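Local coordinates for tryptophan decarboxylase 1 (PDB 6KHO) that decarboxylates L-tryptophan to tryptamine and 5-hydroxy-L-tryptophan to serotonin with the help of pyridoxal 5'-phosphate, working as a homodimer, at the interface of chains A and B. Sequence-based numbering; all coordinates share one arbitrary frame. Chains: chain A/B, Tryptophan decarboxylase 1.

Contact 1: the interface of chains A and B. Residues chain A 70-75, 79-80, 83; chain B 145, 393-398.
A:Glu83 OE2, a carboxylate oxygen, is held by one hydrogen bond from B:Arg394 NH2 at 2.8 Å, which also closes a salt bridge across the homodimer interface of this group II, pyridoxal-phosphate-dependent decarboxylase. A:Glu83 OE1 takes its own bond from B:Arg394 NE at 2.9 Å, so the carboxylate receives two bonds, one on each oxygen, from a guanidinium presented side-on. Both oxygens lie close to the guanidinium plane, yet the nitrogens meet them from above the carboxylate plane, the two groups being turned 41° apart. B:Arg394 reaches this position from helix 386-420 with CG anti to its backbone N (chi1 176°) and a bend at chi2 (55°); A:Glu83 runs roughly perpendicular to it on a chain extended beyond CG. Beside the pair, A:Val79 CG1 lies against NH2, and the A:Ala75 methyl against NH1. One helical turn before A:Glu83, the hydroxyls of A:Thr80 and B:Thr395 meet OG1 to OG1 at 2.8 Å, each OG1 anti to its own carbonyl carbon; either hydroxyl may be the donor. The segment 70-75 of chain A runs over the backbone of the same chain B helix where B:Gly397 takes a positive phi and interrupts regular helix geometry. There A:Ala75 N gives a nearly straight bond to B:Thr395 O, 2.8 Å, from above the carbonyl plane, while B:Val398 N donates to A:Pro71 O at 2.9 Å within the carbonyl plane. Water 1 joins A:Thr72 O to B:Tyr396 O, and water 2 joins A:Tyr73 O to B:Arg394 O, so further carbonyls are paired through solvent. At the far end A:Pro70 lies over one face of the B:Trp145 indole, its CA 3.6 Å from the centroid of the six-membered ring in a CH-pi contact. A:Pro70 CG also touches B:Val398 CG2, and A:Pro71 CD rests near the rim atom B:Trp145 CZ3 at 3.8 Å.

Contact 2: the interface of chains A and B. Residues chain A 106-108, 116, 335-337; chain B 120, 123, 125, 382-383.
B:Asn123, in the loop after helix 110-122, packs tightly among two loops of chain A in this homodimer contact of the decarboxylase. Its CG is anti to the backbone N (chi1 -156°), which sends the amide across to the A:Cys335-A:Leu336 backbone. A:Leu336 N donates to B:Asn123 OD1 at 3.1 Å, in plane and on a lone pair. The other amide atom, ND2, makes a weak bond to A:Ser106 O. The backbone of this loop is held too: A:Ser106 OG donates to B:Asn123 O at 2.9 Å, almost in line with the C=O bond, and A:Asn108 ND2 to B:Ser120 O at 2.8 Å. The side chain of A:Leu336 runs roughly perpendicular to B:Asn123, CD1 against the amide and CD2 against B:Val125 CG2, 3.9 Å away. On the backbone-carbonyl side of A:Leu336, B:Arg383 bends at chi3 (65°) so that NH1 points to A:Leu336 O, 2.8 Å away and in the carbonyl plane. NH1 and NH2 together grip B:Ser120 OG end-on, which fixes the rotation of the guanidinium. An alanine at B:Arg383 would remove these bonds and would probably loosen the hold on the A:Leu336 carbonyl and leave B:Ser120 less firmly positioned. Looser contacts flank this core. A:Asp116 OD2 meets B:Arg383 NH1 tip to tip at 3.6 Å, a long salt bridge with the planes 70° apart; its charge may still steady the guanidinium. A:Asp337, after a cis peptide bond, accepts a weak bond at OD1 from B:Arg383 N. On the watered side, B:Asn123 ND2 reaches A:Thr107 O through water 3, 2.7 Å from ND2. The contact ties chain A loops 106-108 and 335-337 to chain B residues 382-383; these neighbour in sequence the cofactor-pocket residues A:Phe104 and B:Gly379 to B:Gly381, so it probably helps to hold the pocket walls in place.

Contact 1: the interface of chains A and B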
ATOM      1  N   PRO A  70     -16.142 -13.812  15.240  1.00 31.89           N
ATOM      2  CA  PRO A  70     -14.987 -13.621  16.115  1.00 33.48           C
ATOM      3  C   PRO A  70     -15.327 -14.046  17.540  1.00 30.17           C
ATOM      4  O   PRO A  70     -16.490 -13.966  17.956  1.00 29.77           O
ATOM      5  CB  PRO A  70     -14.741 -12.100  16.034  1.00 34.19           C
ATOM      6  CG  PRO A  70     -16.100 -11.524  15.741  1.00 32.16           C
ATOM      7  CD  PRO A  70     -16.777 -12.536  14.860  1.00 32.97           C
ATOM      8  N   PRO A  71     -14.330 -14.475  18.308  1.00 29.76           N
ATOM      9  CA  PRO A  71     -14.597 -14.844  19.710  1.00 32.19           C
ATOM     10  C   PRO A  71     -14.949 -13.628  20.549  1.00 34.58           C
ATOM     11  O   PRO A  71     -14.451 -12.522  20.325  1.00 31.62           O
ATOM     12  CB  PRO A  71     -13.274 -15.469  20.170  1.00 29.02           C
ATOM     13  CG  PRO A  71     -12.224 -14.822  19.275  1.00 33.44           C
ATOM     14  CD  PRO A  71     -12.915 -14.633  17.941  1.00 28.74           C
ATOM     15  N   THR A  72     -15.833 -13.846  21.532  1.00 31.61           N
ATOM     16  CA  THR A  72     -16.171 -12.781  22.468  1.00 34.28           C
ATOM     17  C   THR A  72     -15.017 -12.511  23.424  1.00 33.57           C
ATOM     18  O   THR A  72     -14.728 -11.355  23.756  1.00 30.90           O
ATOM     19  CB  THR A  72     -17.434 -13.145  23.265  1.00 34.97           C
ATOM     20  OG1 THR A  72     -18.535 -13.325  22.370  1.00 36.44           O
ATOM     21  CG2 THR A  72     -17.786 -12.034  24.231  1.00 31.78           C
ATOM     22  N   TYR A  73     -14.339 -13.566  23.853  1.00 31.81           N
ATOM     23  CA  TYR A  73     -13.350 -13.511  24.913  1.00 33.35           C
ATOM     24  C   TYR A  73     -11.955 -13.692  24.335  1.00 31.55           C
ATOM     25  O   TYR A  73     -11.780 -14.055  23.167  1.00 31.24           O
ATOM     26  CB  TYR A  73     -13.657 -14.582  25.970  1.00 32.33           C
ATOM     27  CG  TYR A  73     -15.033 -14.395  26.568  1.00 35.21           C
ATOM     28  CD1 TYR A  73     -15.275 -13.349  27.441  1.00 32.41           C
ATOM     29  CD2 TYR A  73     -16.098 -15.238  26.235  1.00 33.32           C
ATOM     30  CE1 TYR A  73     -16.522 -13.140  27.983  1.00 38.08           C
ATOM     31  CE2 TYR A  73     -17.363 -15.035  26.783  1.00 35.36           C
ATOM     32  CZ  TYR A  73     -17.558 -13.981  27.660  1.00 36.90           C
ATOM     33  OH  TYR A  73     -18.779 -13.729  28.236  1.00 42.47           O
ATOM     34  N   SER A  74     -10.955 -13.444  25.176  1.00 27.97           N
ATOM     35  CA  SER A  74      -9.574 -13.517  24.728  1.00 31.99           C
ATOM     36  C   SER A  74      -9.065 -14.957  24.775  1.00 33.50           C
ATOM     37  O   SER A  74      -9.662 -15.838  25.400  1.00 36.57           O
ATOM     38  CB  SER A  74      -8.688 -12.616  25.591  1.00 34.24           C
ATOM     39  OG  SER A  74      -8.651 -13.103  26.923  1.00 36.57           O
ATOM     40  N   ALA A  75      -7.938 -15.193  24.110  1.00 30.99           N
ATOM     41  CA  ALA A  75      -7.294 -16.498  24.113  1.00 34.82           C
ATOM     42  C   ALA A  75      -5.789 -16.317  24.230  1.00 35.21           C
ATOM     43  O   ALA A  75      -5.245 -15.308  23.759  1.00 33.03           O
ATOM     44  CB  ALA A  75      -7.611 -17.299  22.842  1.00 31.72           C
ATOM     45  N   VAL A  79      -2.692 -20.221  21.385  1.00 27.76           N
ATOM     46  CA  VAL A  79      -3.830 -20.756  20.640  1.00 28.86           C
ATOM     47  C   VAL A  79      -3.894 -20.143  19.244  1.00 30.69           C
ATOM     48  O   VAL A  79      -4.144 -20.841  18.256  1.00 29.10           O
ATOM     49  CB  VAL A  79      -5.129 -20.513  21.427  1.00 30.70           C
ATOM     50  CG1 VAL A  79      -6.351 -20.854  20.570  1.00 31.78           C
ATOM     51  CG2 VAL A  79      -5.116 -21.320  22.731  1.00 33.20           C
ATOM     52  N   THR A  80      -3.662 -18.832  19.140  1.00 26.68           N
ATOM     53  CA  THR A  80      -3.599 -18.193  17.830  1.00 30.28           C
ATOM     54  C   THR A  80      -2.532 -18.840  16.957  1.00 28.48           C
ATOM     55  O   THR A  80      -2.776 -19.154  15.788  1.00 28.84           O
ATOM     56  CB  THR A  80      -3.329 -16.703  18.007  1.00 30.62           C
ATOM     57  OG1 THR A  80      -4.321 -16.165  18.894  1.00 29.45           O
ATOM     58  CG2 THR A  80      -3.378 -15.985  16.647  1.00 28.12           C
ATOM     59  N   GLU A  83      -3.656 -22.318  15.736  1.00 28.72           N
ATOM     60  CA  GLU A  83      -4.555 -22.207  14.584  1.00 30.59           C
ATOM     61  C   GLU A  83      -3.813 -21.768  13.330  1.00 32.07           C
ATOM     62  O   GLU A  83      -4.141 -22.221  12.229  1.00 29.88           O
ATOM     63  CB  GLU A  83      -5.714 -21.261  14.910  1.00 29.71           C
ATOM     64  CG  GLU A  83      -6.515 -21.765  16.135  1.00 35.99           C
ATOM     65  CD  GLU A  83      -7.806 -21.000  16.391  1.00 37.52           C
ATOM     66  OE1 GLU A  83      -7.967 -19.882  15.865  1.00 40.15           O
ATOM     67  OE2 GLU A  83      -8.666 -21.520  17.133  1.00 41.36           O
TER
ATOM     68  N   TRP B 145     -15.645 -11.061   9.814  1.00 30.78           N
ATOM     69  CA  TRP B 145     -15.672 -10.921  11.275  1.00 29.15           C
ATOM     70  C   TRP B 145     -15.876  -9.467  11.694  1.00 30.27           C
ATOM     71  O   TRP B 145     -16.732  -9.161  12.532  1.00 31.16           O
ATOM     72  CB  TRP B 145     -14.375 -11.453  11.887  1.00 29.84           C
ATOM     73  CG  TRP B 145     -14.317 -12.937  12.080  1.00 31.78           C
ATOM     74  CD1 TRP B 145     -15.133 -13.875  11.522  1.00 34.30           C
ATOM     75  CD2 TRP B 145     -13.365 -13.649  12.875  1.00 33.95           C
ATOM     76  NE1 TRP B 145     -14.749 -15.141  11.925  1.00 33.23           N
ATOM     77  CE2 TRP B 145     -13.671 -15.027  12.763  1.00 35.03           C
ATOM     78  CE3 TRP B 145     -12.291 -13.256  13.689  1.00 34.70           C
ATOM     79  CZ2 TRP B 145     -12.937 -16.013  13.428  1.00 33.58           C
ATOM     80  CZ3 TRP B 145     -11.564 -14.240  14.359  1.00 32.22           C
ATOM     81  CH2 TRP B 145     -11.888 -15.603  14.217  1.00 33.71           C
ATOM     82  N   MET B 393      -8.185  -9.970  16.377  1.00 27.20           N
ATOM     83  CA  MET B 393      -9.519 -10.372  16.809  1.00 28.77           C
ATOM     84  C   MET B 393      -9.494 -11.726  17.515  1.00 26.81           C
ATOM     85  O   MET B 393     -10.197 -11.911  18.510  1.00 29.31           O
ATOM     86  CB  MET B 393     -10.473 -10.404  15.609  1.00 32.62           C
ATOM     87  CG  MET B 393     -10.916  -9.011  15.125  1.00 29.51           C
ATOM     88  SD  MET B 393     -12.046  -9.072  13.717  1.00 33.78           S
ATOM     89  CE  MET B 393     -10.978  -9.704  12.436  1.00 27.05           C
ATOM     90  N   ARG B 394      -8.680 -12.675  17.031  1.00 29.45           N
ATOM     91  CA  ARG B 394      -8.682 -14.023  17.611  1.00 31.28           C
ATOM     92  C   ARG B 394      -7.999 -14.051  18.979  1.00 33.00           C
ATOM     93  O   ARG B 394      -8.417 -14.798  19.871  1.00 31.03           O
ATOM     94  CB  ARG B 394      -8.008 -15.018  16.655  1.00 29.40           C
ATOM     95  CG  ARG B 394      -7.855 -16.471  17.204  1.00 32.44           C
ATOM     96  CD  ARG B 394      -9.213 -17.073  17.659  1.00 39.10           C
ATOM     97  NE  ARG B 394      -9.143 -18.491  18.062  1.00 33.11           N
ATOM     98  CZ  ARG B 394      -9.560 -18.965  19.239  1.00 38.18           C
ATOM     99  NH1 ARG B 394     -10.073 -18.149  20.148  1.00 36.74           N
ATOM    100  NH2 ARG B 394      -9.475 -20.270  19.509  1.00 34.50           N
ATOM    101  N   THR B 395      -6.940 -13.260  19.160  1.00 28.99           N
ATOM    102  CA  THR B 395      -6.206 -13.271  20.418  1.00 27.68           C
ATOM    103  C   THR B 395      -6.938 -12.492  21.506  1.00 29.32           C
ATOM    104  O   THR B 395      -7.023 -12.955  22.648  1.00 28.11           O
ATOM    105  CB  THR B 395      -4.800 -12.700  20.206  1.00 27.29           C
ATOM    106  OG1 THR B 395      -4.137 -13.426  19.154  1.00 24.92           O
ATOM    107  CG2 THR B 395      -3.990 -12.798  21.493  1.00 26.55           C
ATOM    108  N   TYR B 396      -7.476 -11.314  21.182  1.00 26.59           N
ATOM    109  CA  TYR B 396      -8.041 -10.441  22.211  1.00 30.18           C
ATOM    110  C   TYR B 396      -9.558 -10.550  22.348  1.00 26.68           C
ATOM    111  O   TYR B 396     -10.072 -10.415  23.461  1.00 27.65           O
ATOM    112  CB  TYR B 396      -7.654  -8.976  21.935  1.00 29.02           C
ATOM    113  CG  TYR B 396      -6.152  -8.756  21.818  1.00 27.56           C
ATOM    114  CD1 TYR B 396      -5.275  -9.228  22.791  1.00 27.62           C
ATOM    115  CD2 TYR B 396      -5.615  -8.063  20.736  1.00 29.57           C
ATOM    116  CE1 TYR B 396      -3.894  -9.030  22.682  1.00 27.55           C
ATOM    117  CE2 TYR B 396      -4.239  -7.853  20.618  1.00 25.03           C
ATOM    118  CZ  TYR B 396      -3.390  -8.330  21.586  1.00 26.54           C
ATOM    119  OH  TYR B 396      -2.040  -8.115  21.428  1.00 25.45           O
ATOM    120  N   GLY B 397     -10.280 -10.792  21.254  1.00 29.96           N
ATOM    121  CA  GLY B 397     -11.720 -10.949  21.291  1.00 25.72           C
ATOM    122  C   GLY B 397     -12.483  -9.635  21.266  1.00 29.60           C
ATOM    123  O   GLY B 397     -11.949  -8.548  21.491  1.00 29.71           O
ATOM    124  N   VAL B 398     -13.788  -9.757  21.014  1.00 27.70           N
ATOM    125  CA  VAL B 398     -14.617  -8.576  20.800  1.00 28.56           C
ATOM    126  C   VAL B 398     -14.704  -7.737  22.063  1.00 31.45           C
ATOM    127  O   VAL B 398     -14.621  -6.499  22.011  1.00 29.86           O
ATOM    128  CB  VAL B 398     -16.013  -8.993  20.300  1.00 34.56           C
ATOM    129  CG1 VAL B 398     -16.902  -7.776  20.135  1.00 30.20           C
ATOM    130  CG2 VAL B 398     -15.902  -9.766  18.992  1.00 35.84           C
TER
HETATM  131  O   HOH W   1     -12.410 -10.172  24.578  1.00 27.03           O
HETATM  132  O   HOH W   2     -10.287 -15.655  21.849  1.00 32.28           O

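Contact 2: the interface of chains A and B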
ATOM      1  N   SER A 106       9.442 -14.229  -4.765  1.00 34.95           N
ATOM      2  CA  SER A 106       9.433 -13.114  -3.821  1.00 32.23           C
ATOM      3  C   SER A 106      10.657 -13.306  -2.932  1.00 32.40           C
ATOM      4  O   SER A 106      10.568 -13.893  -1.853  1.00 32.64           O
ATOM      5  CB  SER A 106       8.129 -13.073  -3.031  1.00 32.27           C
ATOM      6  OG  SER A 106       7.851 -14.325  -2.413  1.00 33.70           O
ATOM      7  N   THR A 107      11.819 -12.833  -3.401  1.00 30.03           N
ATOM      8  CA  THR A 107      13.054 -13.107  -2.677  1.00 29.74           C
ATOM      9  C   THR A 107      13.080 -12.306  -1.379  1.00 29.60           C
ATOM     10  O   THR A 107      12.490 -11.228  -1.274  1.00 32.33           O
ATOM     11  CB  THR A 107      14.294 -12.810  -3.539  1.00 32.40           C
ATOM     12  OG1 THR A 107      14.416 -11.402  -3.831  1.00 30.33           O
ATOM     13  CG2 THR A 107      14.232 -13.597  -4.857  1.00 31.58           C
ATOM     14  N   ASN A 108      13.724 -12.873  -0.362  1.00 29.11           N
ATOM     15  CA  ASN A 108      13.617 -12.348   0.991  1.00 29.15           C
ATOM     16  C   ASN A 108      14.963 -12.496   1.694  1.00 30.16           C
ATOM     17  O   ASN A 108      15.881 -13.163   1.200  1.00 28.81           O
ATOM     18  CB  ASN A 108      12.493 -13.075   1.758  1.00 28.70           C
ATOM     19  CG  ASN A 108      11.780 -12.183   2.756  1.00 30.94           C
ATOM     20  OD1 ASN A 108      12.205 -11.054   3.025  1.00 27.94           O
ATOM     21  ND2 ASN A 108      10.683 -12.693   3.319  1.00 29.39           N
ATOM     22  N   ASP A 116      11.469  -4.760   8.538  1.00 25.67           N
ATOM     23  CA  ASP A 116      10.029  -4.551   8.506  1.00 28.17           C
ATOM     24  C   ASP A 116       9.389  -4.795   9.861  1.00 25.09           C
ATOM     25  O   ASP A 116       8.420  -4.113  10.211  1.00 26.55           O
ATOM     26  CB  ASP A 116       9.361  -5.418   7.448  1.00 28.47           C
ATOM     27  CG  ASP A 116       8.784  -4.576   6.319  1.00 39.68           C
ATOM     28  OD1 ASP A 116       9.054  -3.341   6.302  1.00 38.52           O
ATOM     29  OD2 ASP A 116       8.063  -5.123   5.462  1.00 41.42           O
ATOM     30  N   CYS A 335      11.266  -8.110   1.472  1.00 27.15           N
ATOM     31  CA  CYS A 335       9.910  -8.653   1.492  1.00 27.43           C
ATOM     32  C   CYS A 335       8.890  -7.601   1.037  1.00 32.32           C
ATOM     33  O   CYS A 335       9.108  -6.389   1.160  1.00 29.65           O
ATOM     34  CB  CYS A 335       9.553  -9.159   2.901  1.00 29.00           C
ATOM     35  SG  CYS A 335       9.659  -7.900   4.242  1.00 34.08           S
ATOM     36  N   LEU A 336       7.756  -8.081   0.513  1.00 27.83           N
ATOM     37  CA  LEU A 336       6.686  -7.177   0.090  1.00 31.03           C
ATOM     38  C   LEU A 336       6.217  -6.311   1.262  1.00 33.53           C
ATOM     39  O   LEU A 336       6.281  -6.728   2.422  1.00 32.64           O
ATOM     40  CB  LEU A 336       5.508  -7.985  -0.471  1.00 33.65           C
ATOM     41  CG  LEU A 336       5.590  -8.506  -1.917  1.00 34.22           C
ATOM     42  CD1 LEU A 336       6.470  -9.749  -2.050  1.00 33.01           C
ATOM     43  CD2 LEU A 336       4.186  -8.789  -2.446  1.00 35.71           C
ATOM     44  N   ASP A 337       5.757  -5.083   0.973  1.00 30.45           N
ATOM     45  CA  ASP A 337       5.787  -4.436  -0.353  1.00 32.71           C
ATOM     46  C   ASP A 337       6.958  -3.459  -0.449  1.00 33.06           C
ATOM     47  O   ASP A 337       7.311  -2.804   0.545  1.00 31.65           O
ATOM     48  CB  ASP A 337       4.496  -3.647  -0.640  1.00 34.52           C
ATOM     49  CG  ASP A 337       3.242  -4.322  -0.100  1.00 39.02           C
ATOM     50  OD1 ASP A 337       2.996  -5.492  -0.455  1.00 43.04           O
ATOM     51  OD2 ASP A 337       2.497  -3.678   0.677  1.00 46.46           O
TER
ATOM     52  N   SER B 120       5.485 -11.323   6.698  1.00 27.35           N
ATOM     53  CA  SER B 120       6.719 -10.950   6.005  1.00 28.76           C
ATOM     54  C   SER B 120       7.628 -12.149   5.779  1.00 31.04           C
ATOM     55  O   SER B 120       8.366 -12.189   4.786  1.00 28.64           O
ATOM     56  CB  SER B 120       7.490  -9.892   6.807  1.00 28.01           C
ATOM     57  OG  SER B 120       6.744  -8.692   6.894  1.00 35.44           O
ATOM     58  N   ASN B 123       5.855 -14.345   3.161  1.00 30.58           N
ATOM     59  CA  ASN B 123       6.086 -13.502   1.982  1.00 28.89           C
ATOM     60  C   ASN B 123       5.339 -14.018   0.749  1.00 31.54           C
ATOM     61  O   ASN B 123       5.898 -14.134  -0.342  1.00 31.71           O
ATOM     62  CB  ASN B 123       7.586 -13.375   1.706  1.00 27.46           C
ATOM     63  CG  ASN B 123       7.934 -12.112   0.925  1.00 29.86           C
ATOM     64  OD1 ASN B 123       7.330 -11.062   1.126  1.00 29.37           O
ATOM     65  ND2 ASN B 123       8.917 -12.211   0.051  1.00 28.16           N
ATOM     66  N   VAL B 125       2.192 -13.833  -2.132  1.00 32.77           N
ATOM     67  CA  VAL B 125       1.528 -12.823  -2.955  1.00 34.29           C
ATOM     68  C   VAL B 125       0.180 -13.388  -3.381  1.00 34.96           C
ATOM     69  O   VAL B 125       0.124 -14.329  -4.182  1.00 38.41           O
ATOM     70  CB  VAL B 125       2.361 -12.435  -4.179  1.00 35.38           C
ATOM     71  CG1 VAL B 125       1.911 -11.089  -4.692  1.00 37.31           C
ATOM     72  CG2 VAL B 125       3.856 -12.424  -3.851  1.00 36.02           C
ATOM     73  N   ARG B 382       0.312  -7.645  -3.557  1.00 43.43           N
ATOM     74  CA  ARG B 382       0.677  -6.976  -2.314  1.00 45.26           C
ATOM     75  C   ARG B 382       0.649  -7.991  -1.170  1.00 43.66           C
ATOM     76  O   ARG B 382       0.343  -9.173  -1.364  1.00 39.23           O
ATOM     77  CB  ARG B 382      -0.258  -5.787  -2.040  1.00 44.55           C
ATOM     78  CG  ARG B 382      -1.733  -6.126  -2.212  1.00 44.27           C
ATOM     79  CD  ARG B 382      -2.401  -6.408  -0.885  1.00 41.08           C
ATOM     80  NE  ARG B 382      -3.850  -6.524  -1.021  1.00 41.88           N
ATOM     81  CZ  ARG B 382      -4.647  -7.108  -0.128  1.00 43.81           C
ATOM     82  NH1 ARG B 382      -4.137  -7.636   0.990  1.00 39.47           N
ATOM     83  NH2 ARG B 382      -5.955  -7.160  -0.353  1.00 37.48           N
ATOM     84  N   ARG B 383       0.959  -7.505   0.035  1.00 42.31           N
ATOM     85  CA  ARG B 383       1.159  -8.340   1.214  1.00 37.44           C
ATOM     86  C   ARG B 383      -0.109  -9.059   1.643  1.00 37.89           C
ATOM     87  O   ARG B 383      -1.229  -8.666   1.316  1.00 37.97           O
ATOM     88  CB  ARG B 383       1.579  -7.504   2.422  1.00 37.97           C
ATOM     89  CG  ARG B 383       2.952  -6.978   2.434  1.00 41.81           C
ATOM     90  CD  ARG B 383       3.104  -6.118   3.662  1.00 34.71           C
ATOM     91  NE  ARG B 383       2.996  -6.907   4.880  1.00 32.34           N
ATOM     92  CZ  ARG B 383       4.029  -7.492   5.473  1.00 36.94           C
ATOM     93  NH1 ARG B 383       5.247  -7.368   4.961  1.00 36.82           N
ATOM     94  NH2 ARG B 383       3.849  -8.180   6.593  1.00 37.48           N
TER
HETATM   95  O   HOH W   3       9.841 -10.318  -1.699  1.00 31.07           O

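The centres of contact 1 and contact 2 lie about 26 Å apart on one two-fold symmetric interface, so the homodimer carries a twin of each with the chains exchanged. They share no residue, but chain B segments close in sequence serve both: contact 2 uses the loop at 382-383, just before helix 386-420, from which contact 1 draws residues 393-398. Chain A contributes separate segments to each. The centre of contact 1 is about 31 Å, and that of contact 2 about 27 Å, from A:Tyr359, so neither touches that copy of the proton donor, and both probably act through assembly and loop positioning.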